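Local atomic coordinates of cycloalternan-forming enzyme (Listeria monocytogenes serovar 1/2a, PDB entry 5F7U), a protein that is a multidomain member of glycoside hydrolase family 31, built round a TIM barrel and several beta-rich regions, one of them a family 6 carbohydrate binding module. Residues Tyr823-Pro832 / Met870-Phe879; Trp402-Trp411 / Gln521-Val529. The protein carries 1 engineered substitution. All blocks are in the same frame, centred on the assembly; numbering follows the deposited sequence.

Contact 1: residues Tyr823-Pro832 / Met870-Phe879. With MG (magnesium ion), chain K.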
loop_
_atom_site.group_PDB
_atom_site.type_symbol
_atom_site.label_atom_id
_atom_site.label_comp_id
_atom_site.label_asym_id
_atom_site.label_seq_id
_atom_site.Cartn_x
_atom_site.Cartn_y
_atom_site.Cartn_z
ATOM N N TYR A 823 -8.050 19.029 -20.254
ATOM C CA TYR A 823 -9.150 18.076 -20.193
ATOM C C TYR A 823 -9.875 18.083 -21.521
ATOM O O TYR A 823 -9.826 19.077 -22.268
ATOM C CB TYR A 823 -10.168 18.456 -19.099
ATOM C CG TYR A 823 -9.562 18.678 -17.721
ATOM C CD1 TYR A 823 -9.014 17.616 -16.989
ATOM C CD2 TYR A 823 -9.531 19.956 -17.154
ATOM C CE1 TYR A 823 -8.453 17.826 -15.730
ATOM C CE2 TYR A 823 -8.980 20.171 -15.893
ATOM C CZ TYR A 823 -8.445 19.103 -15.185
ATOM O OH TYR A 823 -7.861 19.305 -13.947
ATOM N N ASP A 824 -10.589 17.001 -21.792
ATOM C CA ASP A 824 -11.541 16.975 -22.889
ATOM C C ASP A 824 -12.811 17.666 -22.347
ATOM O O ASP A 824 -12.918 18.900 -22.442
ATOM C CB ASP A 824 -11.741 15.538 -23.389
ATOM C CG ASP A 824 -12.573 15.452 -24.664
ATOM O OD1 ASP A 824 -13.211 16.445 -25.070
ATOM O OD2 ASP A 824 -12.600 14.359 -25.271
ATOM N N ASN A 825 -13.708 16.893 -21.729
ATOM C CA ASN A 825 -14.858 17.439 -20.990
ATOM C C ASN A 825 -14.697 17.207 -19.494
ATOM O O ASN A 825 -14.878 16.073 -19.007
ATOM C CB ASN A 825 -16.179 16.827 -21.461
ATOM C CG ASN A 825 -16.466 17.096 -22.925
ATOM O OD1 ASN A 825 -16.234 18.194 -23.424
ATOM N ND2 ASN A 825 -17.002 16.103 -23.615
ATOM N N LEU A 826 -14.335 18.255 -18.764
ATOM C CA LEU A 826 -14.205 18.119 -17.300
ATOM C C LEU A 826 -15.613 17.956 -16.739
ATOM O O LEU A 826 -16.499 18.785 -17.010
ATOM C CB LEU A 826 -13.504 19.325 -16.700
ATOM C CG LEU A 826 -13.362 19.428 -15.184
ATOM C CD1 LEU A 826 -12.488 18.312 -14.636
ATOM C CD2 LEU A 826 -12.754 20.792 -14.880
ATOM N N THR A 827 -15.794 16.889 -15.963
ATOM C CA THR A 827 -17.106 16.389 -15.559
ATOM C C THR A 827 -17.080 16.069 -14.071
ATOM O O THR A 827 -16.048 15.638 -13.570
ATOM C CB THR A 827 -17.491 15.139 -16.382
ATOM O OG1 THR A 827 -17.502 15.475 -17.778
ATOM C CG2 THR A 827 -18.882 14.594 -16.015
ATOM N N PHE A 828 -18.185 16.319 -13.362
ATOM C CA PHE A 828 -18.280 15.908 -11.962
ATOM C C PHE A 828 -19.502 15.030 -11.795
ATOM O O PHE A 828 -20.632 15.500 -11.990
ATOM C CB PHE A 828 -18.358 17.111 -11.007
ATOM C CG PHE A 828 -17.131 17.971 -11.028
ATOM C CD1 PHE A 828 -16.990 18.975 -11.988
ATOM C CD2 PHE A 828 -16.105 17.775 -10.092
ATOM C CE1 PHE A 828 -15.838 19.757 -12.036
ATOM C CE2 PHE A 828 -14.968 18.578 -10.118
ATOM C CZ PHE A 828 -14.831 19.554 -11.102
ATOM N N ARG A 829 -19.256 13.769 -11.451
ATOM C CA ARG A 829 -20.306 12.809 -11.150
ATOM C C ARG A 829 -20.704 12.988 -9.686
ATOM O O ARG A 829 -19.843 12.985 -8.806
ATOM C CB ARG A 829 -19.785 11.389 -11.417
ATOM C CG ARG A 829 -20.742 10.240 -11.130
ATOM C CD ARG A 829 -21.917 10.156 -12.104
ATOM N NE ARG A 829 -21.548 9.730 -13.456
ATOM C CZ ARG A 829 -21.354 8.473 -13.835
ATOM N NH1 ARG A 829 -21.083 8.214 -15.117
ATOM N NH2 ARG A 829 -21.441 7.474 -12.951
ATOM N N VAL A 830 -22.010 13.146 -9.439
ATOM C CA VAL A 830 -22.536 13.526 -8.131
ATOM C C VAL A 830 -23.635 12.558 -7.726
ATOM O O VAL A 830 -24.574 12.333 -8.497
ATOM C CB VAL A 830 -23.100 14.978 -8.154
ATOM C CG1 VAL A 830 -23.734 15.349 -6.811
ATOM C CG2 VAL A 830 -21.977 15.976 -8.487
ATOM N N TYR A 831 -23.506 11.999 -6.520
ATOM C CA TYR A 831 -24.535 11.157 -5.911
ATOM C C TYR A 831 -25.089 11.920 -4.715
ATOM O O TYR A 831 -24.564 11.784 -3.599
ATOM C CB TYR A 831 -23.944 9.770 -5.532
ATOM C CG TYR A 831 -23.469 9.029 -6.759
ATOM C CD1 TYR A 831 -24.359 8.271 -7.525
ATOM C CD2 TYR A 831 -22.147 9.125 -7.181
ATOM C CE1 TYR A 831 -23.937 7.608 -8.675
ATOM C CE2 TYR A 831 -21.707 8.463 -8.322
ATOM C CZ TYR A 831 -22.616 7.717 -9.067
ATOM O OH TYR A 831 -22.206 7.068 -10.198
ATOM N N PRO A 832 -26.143 12.750 -4.938
ATOM C CA PRO A 832 -26.582 13.655 -3.871
ATOM C C PRO A 832 -27.062 12.910 -2.628
ATOM O O PRO A 832 -27.832 11.945 -2.726
ATOM C CB PRO A 832 -27.756 14.422 -4.500
ATOM C CG PRO A 832 -27.636 14.230 -5.970
ATOM C CD PRO A 832 -26.982 12.884 -6.151
ATOM N N MET A 870 -13.978 28.446 -12.393
ATOM C CA MET A 870 -13.279 27.361 -13.107
ATOM C C MET A 870 -12.616 27.931 -14.356
ATOM O O MET A 870 -13.070 28.941 -14.899
ATOM C CB MET A 870 -14.249 26.244 -13.528
ATOM C CG MET A 870 -15.032 25.576 -12.407
ATOM S SD MET A 870 -14.027 24.597 -11.264
ATOM C CE MET A 870 -13.735 23.125 -12.238
ATOM N N ALA A 871 -11.561 27.268 -14.818
ATOM C CA ALA A 871 -10.875 27.676 -16.036
ATOM C C ALA A 871 -11.437 26.963 -17.262
ATOM O O ALA A 871 -11.112 27.316 -18.394
ATOM C CB ALA A 871 -9.387 27.412 -15.904
ATOM N N ASP A 872 -12.290 25.967 -17.029
ATOM C CA ASP A 872 -12.847 25.135 -18.092
ATOM C C ASP A 872 -14.357 25.098 -17.990
ATOM O O ASP A 872 -14.913 25.261 -16.903
ATOM C CB ASP A 872 -12.354 23.688 -17.955
ATOM C CG ASP A 872 -10.850 23.558 -18.053
ATOM O OD1 ASP A 872 -10.334 23.488 -19.180
ATOM O OD2 ASP A 872 -10.175 23.503 -17.005
ATOM N N GLU A 873 -15.004 24.863 -19.130
ATOM C CA GLU A 873 -16.389 24.380 -19.172
ATOM C C GLU A 873 -16.506 23.153 -18.258
ATOM O O GLU A 873 -15.582 22.348 -18.165
ATOM C CB GLU A 873 -16.717 24.009 -20.613
ATOM C CG GLU A 873 -18.048 23.333 -20.907
ATOM C CD GLU A 873 -18.215 23.122 -22.403
ATOM O OE1 GLU A 873 -18.505 24.110 -23.108
ATOM O OE2 GLU A 873 -18.034 21.985 -22.888
ATOM N N THR A 874 -17.613 23.049 -17.542
ATOM C CA THR A 874 -17.823 21.918 -16.650
ATOM C C THR A 874 -19.147 21.240 -16.961
ATOM O O THR A 874 -20.107 21.905 -17.317
ATOM C CB THR A 874 -17.800 22.330 -15.158
ATOM O OG1 THR A 874 -18.703 23.411 -14.954
ATOM C CG2 THR A 874 -16.415 22.770 -14.712
ATOM N N THR A 875 -19.189 19.920 -16.805
ATOM C CA THR A 875 -20.426 19.165 -16.933
ATOM C C THR A 875 -20.677 18.424 -15.623
ATOM O O THR A 875 -19.846 17.626 -15.195
ATOM C CB THR A 875 -20.369 18.148 -18.093
ATOM O OG1 THR A 875 -20.097 18.821 -19.335
ATOM C CG2 THR A 875 -21.690 17.371 -18.212
ATOM N N MET A 876 -21.804 18.697 -14.980
ATOM C CA MET A 876 -22.230 17.868 -13.856
ATOM C C MET A 876 -22.975 16.650 -14.406
ATOM O O MET A 876 -23.776 16.780 -15.342
ATOM C CB MET A 876 -23.179 18.626 -12.906
ATOM C CG MET A 876 -22.697 19.970 -12.383
ATOM S SD MET A 876 -21.120 19.944 -11.500
ATOM C CE MET A 876 -21.485 18.870 -10.127
ATOM N N GLN A 877 -22.737 15.481 -13.812
ATOM C CA GLN A 877 -23.627 14.339 -14.022
ATOM C C GLN A 877 -24.235 13.971 -12.679
ATOM O O GLN A 877 -23.596 13.317 -11.846
ATOM C CB GLN A 877 -22.896 13.124 -14.613
ATOM C CG GLN A 877 -22.365 13.307 -16.032
ATOM C CD GLN A 877 -21.738 12.044 -16.590
ATOM O OE1 GLN A 877 -21.227 11.192 -15.847
ATOM N NE2 GLN A 877 -21.766 11.914 -17.922
ATOM N N VAL A 878 -25.476 14.392 -12.477
ATOM C CA VAL A 878 -26.139 14.245 -11.177
ATOM C C VAL A 878 -27.077 13.043 -11.210
ATOM O O VAL A 878 -27.988 12.980 -12.049
ATOM C CB VAL A 878 -26.938 15.524 -10.804
ATOM C CG1 VAL A 878 -27.464 15.445 -9.375
ATOM C CG2 VAL A 878 -26.097 16.779 -10.985
ATOM N N PHE A 879 -26.899 12.131 -10.250
ATOM C CA PHE A 879 -27.762 10.941 -10.114
ATOM C C PHE A 879 -29.105 11.412 -9.560
ATOM O O PHE A 879 -29.174 11.893 -8.423
ATOM C CB PHE A 879 -27.079 9.932 -9.177
ATOM C CG PHE A 879 -27.696 8.551 -9.161
ATOM C CD1 PHE A 879 -27.834 7.792 -10.334
ATOM C CD2 PHE A 879 -28.058 7.962 -7.933
ATOM C CE1 PHE A 879 -28.349 6.484 -10.292
ATOM C CE2 PHE A 879 -28.588 6.675 -7.892
ATOM C CZ PHE A 879 -28.722 5.929 -9.063
HETATM MG MG MG K . -11.419 20.463 -22.841
HETATM O O HOH W 1 -8.435 21.904 -20.367
HETATM O O HOH W 2 -14.157 20.878 -19.977
HETATM O O HOH W 3 -16.188 20.496 -21.876
HETATM O O HOH W 4 -17.731 20.536 -25.297
HETATM O O HOH W 5 -17.432 19.659 -19.490
HETATM O O HOH W 6 -11.698 21.484 -21.001
HETATM O O HOH W 7 -13.298 22.133 -23.477
HETATM O O HOH W 8 -9.494 21.927 -23.195
#

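Contact 2: residues Trp402-Trp411 / Gln521-Val529. With GLC (alpha-D-glucopyranose), chain F.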
loop_
_atom_site.group_PDB
_atom_site.type_symbol
_atom_site.label_atom_id
_atom_site.label_comp_id
_atom_site.label_asym_id
_atom_site.label_seq_id
_atom_site.Cartn_x
_atom_site.Cartn_y
_atom_site.Cartn_z
ATOM N N TRP A 402 19.017 -2.268 -20.613
ATOM C CA TRP A 402 19.447 -1.089 -21.365
ATOM C C TRP A 402 20.956 -0.885 -21.362
ATOM O O TRP A 402 21.495 -0.218 -22.247
ATOM C CB TRP A 402 18.751 0.180 -20.819
ATOM C CG TRP A 402 19.257 0.635 -19.452
ATOM C CD1 TRP A 402 18.752 0.271 -18.225
ATOM C CD2 TRP A 402 20.332 1.557 -19.189
ATOM N NE1 TRP A 402 19.457 0.898 -17.220
ATOM C CE2 TRP A 402 20.439 1.679 -17.783
ATOM C CE3 TRP A 402 21.233 2.284 -20.011
ATOM C CZ2 TRP A 402 21.392 2.509 -17.169
ATOM C CZ3 TRP A 402 22.190 3.104 -19.397
ATOM C CH2 TRP A 402 22.256 3.211 -17.983
ATOM N N SER A 403 21.629 -1.409 -20.342
ATOM C CA SER A 403 23.004 -1.017 -20.085
ATOM C C SER A 403 24.025 -2.050 -20.551
ATOM O O SER A 403 23.672 -3.120 -21.047
ATOM C CB SER A 403 23.198 -0.706 -18.583
ATOM O OG SER A 403 23.389 -1.898 -17.846
ATOM N N ASP A 404 25.297 -1.720 -20.355
ATOM C CA ASP A 404 26.410 -2.642 -20.591
ATOM C C ASP A 404 26.422 -3.880 -19.673
ATOM O O ASP A 404 27.237 -4.785 -19.865
ATOM C CB ASP A 404 27.749 -1.869 -20.498
ATOM C CG ASP A 404 28.020 -1.278 -19.101
ATOM O OD1 ASP A 404 27.221 -1.477 -18.156
ATOM O OD2 ASP A 404 29.063 -0.606 -18.936
ATOM N N GLU A 405 25.541 -3.899 -18.668
ATOM C CA GLU A 405 25.450 -5.003 -17.677
ATOM C C GLU A 405 26.774 -5.188 -16.918
ATOM O O GLU A 405 27.098 -6.295 -16.455
ATOM C CB GLU A 405 25.021 -6.326 -18.353
ATOM C CG GLU A 405 23.668 -6.256 -19.077
ATOM C CD GLU A 405 22.491 -6.195 -18.106
ATOM O OE1 GLU A 405 22.643 -6.636 -16.951
ATOM O OE2 GLU A 405 21.398 -5.719 -18.498
ATOM N N GLU A 406 27.530 -4.093 -16.805
ATOM C CA GLU A 406 28.774 -4.073 -16.061
ATOM C C GLU A 406 28.851 -2.875 -15.134
ATOM O O GLU A 406 28.984 -3.046 -13.932
ATOM C CB GLU A 406 29.969 -4.076 -17.015
ATOM C CG GLU A 406 30.117 -5.340 -17.851
ATOM C CD GLU A 406 30.430 -6.596 -17.046
ATOM O OE1 GLU A 406 30.661 -6.540 -15.813
ATOM O OE2 GLU A 406 30.425 -7.688 -17.665
ATOM N N THR A 407 28.786 -1.671 -15.703
ATOM C CA THR A 407 28.808 -0.438 -14.918
ATOM C C THR A 407 27.393 -0.027 -14.497
ATOM O O THR A 407 27.212 0.668 -13.501
ATOM C CB THR A 407 29.395 0.746 -15.710
ATOM O OG1 THR A 407 28.535 1.081 -16.812
ATOM C CG2 THR A 407 30.832 0.435 -16.230
ATOM N N TYR A 408 26.406 -0.390 -15.313
ATOM C CA TYR A 408 25.011 0.038 -15.135
ATOM C C TYR A 408 24.789 1.553 -15.233
ATOM O O TYR A 408 23.767 2.059 -14.770
ATOM C CB TYR A 408 24.383 -0.571 -13.860
ATOM C CG TYR A 408 24.282 -2.058 -13.986
ATOM C CD1 TYR A 408 23.210 -2.635 -14.678
ATOM C CD2 TYR A 408 25.282 -2.884 -13.477
ATOM C CE1 TYR A 408 23.132 -3.999 -14.850
ATOM C CE2 TYR A 408 25.222 -4.263 -13.643
ATOM C CZ TYR A 408 24.135 -4.804 -14.327
ATOM O OH TYR A 408 24.072 -6.171 -14.504
ATOM N N TYR A 409 25.746 2.280 -15.817
ATOM C CA TYR A 409 25.480 3.667 -16.177
ATOM C C TYR A 409 25.836 4.001 -17.631
ATOM O O TYR A 409 25.691 5.152 -18.052
ATOM C CB TYR A 409 26.092 4.659 -15.167
ATOM C CG TYR A 409 27.598 4.634 -15.076
ATOM C CD1 TYR A 409 28.374 5.322 -16.004
ATOM C CD2 TYR A 409 28.245 3.947 -14.037
ATOM C CE1 TYR A 409 29.761 5.296 -15.931
ATOM C CE2 TYR A 409 29.636 3.925 -13.947
ATOM C CZ TYR A 409 30.382 4.604 -14.896
ATOM O OH TYR A 409 31.764 4.620 -14.833
ATOM N N ILE A 410 26.259 2.985 -18.390
ATOM C CA ILE A 410 26.644 3.131 -19.797
ATOM C C ILE A 410 25.702 2.256 -20.624
ATOM O O ILE A 410 25.421 1.112 -20.248
ATOM C CB ILE A 410 28.116 2.726 -20.023
ATOM C CG1 ILE A 410 29.044 3.641 -19.201
ATOM C CG2 ILE A 410 28.503 2.740 -21.516
ATOM C CD1 ILE A 410 30.506 3.197 -19.164
ATOM N N TRP A 411 25.211 2.820 -21.730
ATOM C CA TRP A 411 24.343 2.117 -22.675
ATOM C C TRP A 411 25.025 0.897 -23.263
ATOM O O TRP A 411 26.229 0.927 -23.589
ATOM C CB TRP A 411 23.875 3.069 -23.791
ATOM C CG TRP A 411 22.901 4.036 -23.252
ATOM C CD1 TRP A 411 23.181 5.240 -22.653
ATOM C CD2 TRP A 411 21.475 3.859 -23.172
ATOM N NE1 TRP A 411 21.997 5.837 -22.223
ATOM C CE2 TRP A 411 20.945 5.010 -22.529
ATOM C CE3 TRP A 411 20.588 2.842 -23.598
ATOM C CZ2 TRP A 411 19.574 5.171 -22.283
ATOM C CZ3 TRP A 411 19.213 3.013 -23.357
ATOM C CH2 TRP A 411 18.731 4.177 -22.704
ATOM N N GLN A 521 27.958 9.931 -11.917
ATOM C CA GLN A 521 28.218 9.017 -13.026
ATOM C C GLN A 521 26.985 8.836 -13.891
ATOM O O GLN A 521 27.089 8.491 -15.067
ATOM C CB GLN A 521 28.678 7.650 -12.511
ATOM C CG GLN A 521 29.974 7.685 -11.713
ATOM C CD GLN A 521 30.403 6.297 -11.302
ATOM O OE1 GLN A 521 29.705 5.627 -10.541
ATOM N NE2 GLN A 521 31.543 5.847 -11.812
ATOM N N ARG A 522 25.825 9.058 -13.279
ATOM C CA ARG A 522 24.540 8.980 -13.955
ATOM C C ARG A 522 23.990 10.332 -14.407
ATOM O O ARG A 522 22.946 10.361 -15.061
ATOM C CB ARG A 522 23.486 8.302 -13.049
ATOM C CG ARG A 522 23.617 6.796 -12.977
ATOM C CD ARG A 522 24.364 6.367 -11.735
ATOM N NE ARG A 522 24.475 4.906 -11.655
ATOM C CZ ARG A 522 25.530 4.264 -11.175
ATOM N NH1 ARG A 522 25.559 2.925 -11.172
ATOM N NH2 ARG A 522 26.568 4.957 -10.728
ATOM N N GLU A 523 24.677 11.435 -14.079
ATOM C CA GLU A 523 24.152 12.776 -14.389
ATOM C C GLU A 523 23.744 12.937 -15.859
ATOM O O GLU A 523 22.648 13.434 -16.150
ATOM C CB GLU A 523 25.162 13.866 -14.009
ATOM C CG GLU A 523 24.570 15.271 -14.040
ATOM C CD GLU A 523 25.614 16.375 -14.124
ATOM O OE1 GLU A 523 26.676 16.268 -13.481
ATOM O OE2 GLU A 523 25.386 17.378 -14.837
ATOM N N TYR A 524 24.621 12.517 -16.780
ATOM C CA TYR A 524 24.373 12.696 -18.211
ATOM C C TYR A 524 23.058 12.050 -18.697
ATOM O O TYR A 524 22.471 12.518 -19.675
ATOM C CB TYR A 524 25.583 12.222 -19.046
ATOM C CG TYR A 524 25.584 10.742 -19.343
ATOM C CD1 TYR A 524 26.007 9.815 -18.376
ATOM C CD2 TYR A 524 25.172 10.257 -20.600
ATOM C CE1 TYR A 524 26.000 8.448 -18.646
ATOM C CE2 TYR A 524 25.168 8.882 -20.880
ATOM C CZ TYR A 524 25.580 7.990 -19.899
ATOM O OH TYR A 524 25.576 6.632 -20.160
ATOM N N LEU A 525 22.597 11.002 -17.999
ATOM C CA LEU A 525 21.344 10.318 -18.340
ATOM C C LEU A 525 20.161 11.251 -18.164
ATOM O O LEU A 525 19.200 11.204 -18.929
ATOM C CB LEU A 525 21.145 9.036 -17.502
ATOM C CG LEU A 525 22.249 7.961 -17.658
ATOM C CD1 LEU A 525 22.142 6.924 -16.544
ATOM C CD2 LEU A 525 22.188 7.275 -19.024
ATOM N N LEU A 526 20.272 12.119 -17.169
ATOM C CA LEU A 526 19.227 13.088 -16.853
ATOM C C LEU A 526 19.393 14.381 -17.663
ATOM O O LEU A 526 18.444 14.844 -18.291
ATOM C CB LEU A 526 19.225 13.357 -15.348
ATOM C CG LEU A 526 18.688 12.190 -14.497
ATOM C CD1 LEU A 526 19.314 12.205 -13.118
ATOM C CD2 LEU A 526 17.180 12.231 -14.372
ATOM N N THR A 527 20.602 14.935 -17.678
ATOM C CA THR A 527 20.805 16.256 -18.271
ATOM C C THR A 527 20.783 16.214 -19.808
ATOM O O THR A 527 20.254 17.136 -20.441
ATOM C CB THR A 527 22.102 16.913 -17.764
ATOM O OG1 THR A 527 23.206 16.067 -18.061
ATOM C CG2 THR A 527 22.046 17.119 -16.255
ATOM N N GLU A 528 21.343 15.150 -20.396
ATOM C CA GLU A 528 21.529 15.065 -21.853
ATOM C C GLU A 528 20.650 14.007 -22.528
ATOM O O GLU A 528 20.060 14.268 -23.580
ATOM C CB GLU A 528 23.005 14.816 -22.181
ATOM C CG GLU A 528 23.935 15.854 -21.562
ATOM C CD GLU A 528 25.383 15.618 -21.883
ATOM O OE1 GLU A 528 25.876 16.308 -22.798
ATOM O OE2 GLU A 528 26.034 14.770 -21.221
ATOM N N VAL A 529 20.580 12.810 -21.950
ATOM C CA VAL A 529 19.728 11.753 -22.515
ATOM C C VAL A 529 18.255 12.067 -22.231
ATOM O O VAL A 529 17.373 11.701 -23.018
ATOM C CB VAL A 529 20.125 10.336 -22.014
ATOM C CG1 VAL A 529 19.294 9.265 -22.701
ATOM C CG2 VAL A 529 21.602 10.066 -22.267
HETATM C C1 GLC F . 17.314 -8.827 -14.699
HETATM C C2 GLC F . 18.486 -9.779 -14.425
HETATM C C3 GLC F . 19.775 -9.004 -14.119
HETATM C C4 GLC F . 20.064 -7.961 -15.198
HETATM C C5 GLC F . 18.839 -7.041 -15.316
HETATM C C6 GLC F . 18.999 -5.891 -16.302
HETATM O O2 GLC F . 18.189 -10.609 -13.300
HETATM O O3 GLC F . 20.880 -9.909 -14.004
HETATM O O4 GLC F . 21.234 -7.219 -14.831
HETATM O O5 GLC F . 17.683 -7.828 -15.669
HETATM O O6 GLC F . 19.022 -6.422 -17.631
HETATM O O HOH W 9 32.051 7.287 -14.669
HETATM O O HOH W 10 26.496 5.490 -22.510
#

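Contact 1: residues Tyr823-Pro832 / Met870-Phe879
Q877, F828 and L826 bury the most surface where strands 825-830 and 874-879 run side by side as the parallel pair of a mixed five-stranded beta sheet. The backbone pattern is that of parallel strands. F828 gives its N-H to T875 O and takes Q877 N-H on its own O. Q877 O then accepts from V830 N.

On one face of the sheet, Q877 lies beside T827 and R829. Its CG touches T827 CG2 at 3.7 Å. Its chain runs straight beyond CG (chi2 -176°), which carries OE1 out to the guanidinium of R829. R829 grips that oxygen side-on, with NE at 2.8 Å and NH1 at 3.1 Å from Q877 OE1. The oxygen lies in the guanidinium plane, and both nitrogens reach it from the same face of the amide. Q877 NE2 bonds to Y810 O, so both ends of the amide are held.

The other face is mostly apolar, though T874 also points to it. M870 CE touches both L826 CD2, 3.7 Å away, and the edge of the F828 ring. T874 CG2 meets the same ring, also at its edge. M876 is bent at chi2 and chi3. This folds its CE back to 3.7 Å from F828 CB and leaves SD oblique to the ring, a Met-aromatic contact. M876 CE is also tight against V830 CG2, at 3.4 Å.

Just before the first strand, Y823 O and D824 O bind the magnesium ion with three waters. One of these waters, 2.1 Å from the magnesium, donates a hydrogen bond to D872 OD1.

Contact 2: residues Trp402-Trp411 / Gln521-Val529
Y409 and its neighbours make a loop-to-helix contact on the TIM barrel: the loop after barrel strand 396-399 packs on the short helix 523-527 and the residues leading into it. The ring of Y409 is sandwiched. T407 CB lies over one face and Q521 CB over the other, a CH-pi contact with CB 3.9 Å from the Y409 ring centroid. R522 turns a guanidinium face to Y409 CD2, while its NE bonds to Q457. The phenol of Y409 bonds to D474.

One direct hydrogen bond joins the segments. Y524 OH donates to Y409 O at 2.6 Å, in the carbonyl plane. A water links Y524 OH to W411 N as well. One residue on, L525 spreads its two methyls: CD1 is 4.0 Å from W402 CH2, and CD2 is 3.5 Å from W411 NE1, a buried N-H with no partner in the model.

The same loop reaches the glycan pocket. E405 OE1 and OE2 accept from O4 and O6 of alpha-D-glucopyranose, and Y408 OH donates to E405 OE1.

Around the contact, helix 439-448 packs on W411 and V529, helix 469-481 on T407, Y409 and I410, and helix 555-577 on R522.

How the contacts relate
Contact 2 comes first along the chain, and its second segment ends well before contact 1 begins. Their centres are 44 Å apart, and their nearest atoms are about 26 Å apart. They share no sheet or helix. Contact 2 lies in the TIM-barrel domain, outside the eight barrel strands, and joins the loop after strand 396-399 to residues preceding strand 534-536. Contact 1 is the parallel pair of the mixed sheet, with strand 801-806 on one side and strand 917-922 on the other. Each contact has a bound group at its margin: alpha-D-glucopyranose beside 402-411, a magnesium ion beside 823-832. They thus belong to separate structural units, the barrel domain and a later beta-rich region.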